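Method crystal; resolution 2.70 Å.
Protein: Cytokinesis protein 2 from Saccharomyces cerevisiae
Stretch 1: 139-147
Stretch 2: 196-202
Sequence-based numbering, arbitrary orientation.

Stretch 1 139-147: KKKGCEVLQ
Stretch 2, residues 196-202: VLKQEYK

How are the two backbones laid against each other? Both stretches are helical throughout, each a segment of a longer helix, with phi/psi values near -66/-39. Their N-to-C directions make an angle of 158°, so they run nearly antiparallel, with a signed crossing angle of -158° and a closest axial approach of 9.2 Å. The register is set by two pairs: Lys139 CA lies 5.6 Å from Tyr201 CA, and Cys143 CA lies 6.3 Å from Leu197 CA. One helical turn on the first helix thus matches one turn, read backwards, on the second. Within each helix the usual i+4 bonds hold the shape, among them Cys143 N to Lys139 O at 3.2 Å, Leu146 N to Gly142 O at 3.2 Å and Tyr201 N to Leu197 O at 3.2 Å.

Which apolar contacts fill the space between the helices? Leu197 points toward the first helix, with chi1 t (-169°) and chi2 p (37°). Leu197 CD2 rests 3.8 Å from Gly142 O and 4.5 Å from Leu146 CD1, and Leu197 CD1 lies 4.4 Å from Lys139 CG. Glycine suits position 142 because an ideal CB there would sit a tight 3.3 Å from Leu197 CD2; without one, the leucine methyl can settle beside the backbone. Leu146 also points toward the partner, with chi1 at -114° and chi2 t, and adds a lighter contact.

How does Cys143 fit so near the second backbone? Its CA-to-CB bond points sideways, and chi1 m (-79°) brings Cys143 SG 3.5 Å from Leu197 O and 3.8 Å from Lys198 CA. The small side chain allows this approach, while Cys143 SG also meets Leu197 CG at 4.1 Å and Tyr201 CB at 4.2 Å. Cys143 SG stands 5.5 Å from the centroid of the Tyr201 ring, 42° off its normal, an oblique sulfur-aromatic contact.

What does the Tyr201 ring pack against? Its CA-to-CB bond points sideways, but chi1 t (174°) and chi2 65° bring the end of the side chain nearer the first helix. Lys139 CB lies at the ring edge, 4.0 Å from Tyr201 CD1, and Lys140 CB approaches obliquely, 3.5 Å from Tyr201 CE1. The lysines thus offer aliphatic carbon to the ring, while the extended Lys140 chain, all t, leads its amine away. Tyr201 and Leu197 have the largest covered areas, 83 and 79 Å², in a modest total of 427 Å².

Where does polarity enter? No direct hydrogen bond crosses the contact; a water supplies the polar link. It accepts from Lys139 NZ at 3.0 Å and donates to Glu200 O at 2.6 Å. Lys139 reaches it by pointing toward the second helix with chi1 at -94° and chi2 to chi4 t, carrying Lys139 CD to 4.1 Å from Glu200 O. A long chain with a terminal amine suits this place: its carbons pack while its nitrogen reaches the water.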

# COMPACT_ATOMS: atom_id res chain seq x y z
N LYS A 139 -45.43 36.52 21.99
CA LYS A 139 -46.23 37.70 21.70
C LYS A 139 -47.60 37.32 21.14
O LYS A 139 -48.59 37.98 21.43
CB LYS A 139 -45.49 38.62 20.73
CG LYS A 139 -44.69 39.70 21.43
CD LYS A 139 -43.50 40.15 20.61
CE LYS A 139 -42.61 41.07 21.42
NZ LYS A 139 -41.38 41.46 20.67
N LYS A 140 -47.65 36.24 20.36
CA LYS A 140 -48.91 35.76 19.83
C LYS A 140 -49.77 35.18 20.95
O LYS A 140 -50.98 35.41 21.00
CB LYS A 140 -48.69 34.71 18.74
CG LYS A 140 -49.98 34.22 18.10
CD LYS A 140 -49.70 33.17 17.04
CE LYS A 140 -50.99 32.70 16.39
NZ LYS A 140 -50.74 31.80 15.23
N LYS A 141 -49.14 34.43 21.85
CA LYS A 141 -49.84 33.87 22.99
C LYS A 141 -50.35 34.98 23.89
O LYS A 141 -51.44 34.89 24.45
CB LYS A 141 -48.92 32.93 23.78
N GLY A 142 -49.55 36.04 24.02
CA GLY A 142 -49.92 37.18 24.83
C GLY A 142 -51.17 37.89 24.34
O GLY A 142 -51.98 38.35 25.14
N CYS A 143 -51.32 37.97 23.02
CA CYS A 143 -52.49 38.59 22.41
C CYS A 143 -53.75 37.79 22.71
O CYS A 143 -54.76 38.35 23.13
CB CYS A 143 -52.31 38.70 20.89
SG CYS A 143 -51.27 40.07 20.36
N GLU A 144 -53.68 36.49 22.48
CA GLU A 144 -54.82 35.62 22.69
C GLU A 144 -55.24 35.61 24.16
O GLU A 144 -56.43 35.64 24.47
CB GLU A 144 -54.51 34.20 22.21
CG GLU A 144 -54.34 34.11 20.70
CD GLU A 144 -53.67 32.82 20.24
OE1 GLU A 144 -53.40 31.95 21.09
OE2 GLU A 144 -53.42 32.69 19.03
N VAL A 145 -54.25 35.60 25.05
CA VAL A 145 -54.50 35.64 26.49
C VAL A 145 -55.33 36.87 26.87
O VAL A 145 -56.34 36.76 27.56
CB VAL A 145 -53.19 35.65 27.30
CG1 VAL A 145 -53.43 36.18 28.71
CG2 VAL A 145 -52.58 34.26 27.34
N LEU A 146 -54.90 38.03 26.40
CA LEU A 146 -55.57 39.28 26.73
C LEU A 146 -56.91 39.42 26.03
O LEU A 146 -57.82 40.08 26.54
CB LEU A 146 -54.67 40.47 26.40
CG LEU A 146 -54.24 41.24 27.65
CD1 LEU A 146 -53.24 42.33 27.30
CD2 LEU A 146 -55.45 41.82 28.35
N GLN A 147 -57.04 38.81 24.85
CA GLN A 147 -58.32 38.81 24.14
C GLN A 147 -59.37 38.07 24.97
O GLN A 147 -60.54 38.45 24.98
CB GLN A 147 -58.19 38.17 22.76
CG GLN A 147 -59.25 38.63 21.78
CD GLN A 147 -59.80 37.49 20.94
OE1 GLN A 147 -59.22 36.41 20.88
NE2 GLN A 147 -60.93 37.73 20.28
N VAL A 196 -51.95 47.61 21.70
CA VAL A 196 -50.51 47.82 21.69
C VAL A 196 -49.77 46.49 21.52
O VAL A 196 -48.81 46.40 20.75
CB VAL A 196 -50.03 48.55 22.97
CG1 VAL A 196 -50.56 47.89 24.23
CG2 VAL A 196 -48.50 48.61 23.01
N LEU A 197 -50.23 45.46 22.23
CA LEU A 197 -49.60 44.15 22.14
C LEU A 197 -49.84 43.54 20.76
O LEU A 197 -49.04 42.73 20.29
CB LEU A 197 -50.13 43.22 23.24
CG LEU A 197 -49.37 41.91 23.43
CD1 LEU A 197 -47.87 42.10 23.23
CD2 LEU A 197 -49.66 41.34 24.81
N LYS A 198 -50.93 43.93 20.12
CA LYS A 198 -51.17 43.52 18.74
C LYS A 198 -50.09 44.12 17.86
O LYS A 198 -49.49 43.43 17.04
CB LYS A 198 -52.55 43.94 18.25
CG LYS A 198 -53.64 42.90 18.46
CD LYS A 198 -54.93 43.33 17.78
CE LYS A 198 -56.02 42.27 17.88
NZ LYS A 198 -57.24 42.66 17.12
N GLN A 199 -49.82 45.41 18.03
CA GLN A 199 -48.84 46.08 17.18
C GLN A 199 -47.42 45.61 17.46
O GLN A 199 -46.58 45.58 16.56
CB GLN A 199 -48.96 47.60 17.33
CG GLN A 199 -49.14 48.32 15.99
CD GLN A 199 -50.53 48.14 15.40
OE1 GLN A 199 -51.52 48.16 16.12
NE2 GLN A 199 -50.59 47.93 14.09
N GLU A 200 -47.14 45.23 18.70
CA GLU A 200 -45.85 44.65 19.05
C GLU A 200 -45.62 43.34 18.31
O GLU A 200 -44.51 43.02 17.91
CB GLU A 200 -45.74 44.41 20.56
CG GLU A 200 -45.43 45.65 21.37
CD GLU A 200 -45.20 45.33 22.83
OE1 GLU A 200 -45.12 44.13 23.18
OE2 GLU A 200 -45.09 46.28 23.64
N TYR A 201 -46.71 42.60 18.13
CA TYR A 201 -46.67 41.31 17.45
C TYR A 201 -46.45 41.47 15.95
O TYR A 201 -45.64 40.75 15.36
CB TYR A 201 -47.98 40.56 17.72
CG TYR A 201 -48.13 39.27 16.96
CD1 TYR A 201 -47.27 38.20 17.18
CD2 TYR A 201 -49.15 39.11 16.03
CE1 TYR A 201 -47.41 37.02 16.49
CE2 TYR A 201 -49.30 37.93 15.34
CZ TYR A 201 -48.44 36.89 15.57
OH TYR A 201 -48.59 35.71 14.88
N LYS A 202 -47.15 42.41 15.33
CA LYS A 202 -46.97 42.69 13.90
C LYS A 202 -45.57 43.24 13.63
O LYS A 202 -45.01 43.01 12.56
CB LYS A 202 -48.04 43.66 13.40
CG LYS A 202 -49.39 43.44 14.05
CD LYS A 202 -50.55 44.06 13.28
CE LYS A 202 -51.88 43.51 13.78
NZ LYS A 202 -53.02 44.45 13.58
O HOH W 1 -42.03 43.52 18.63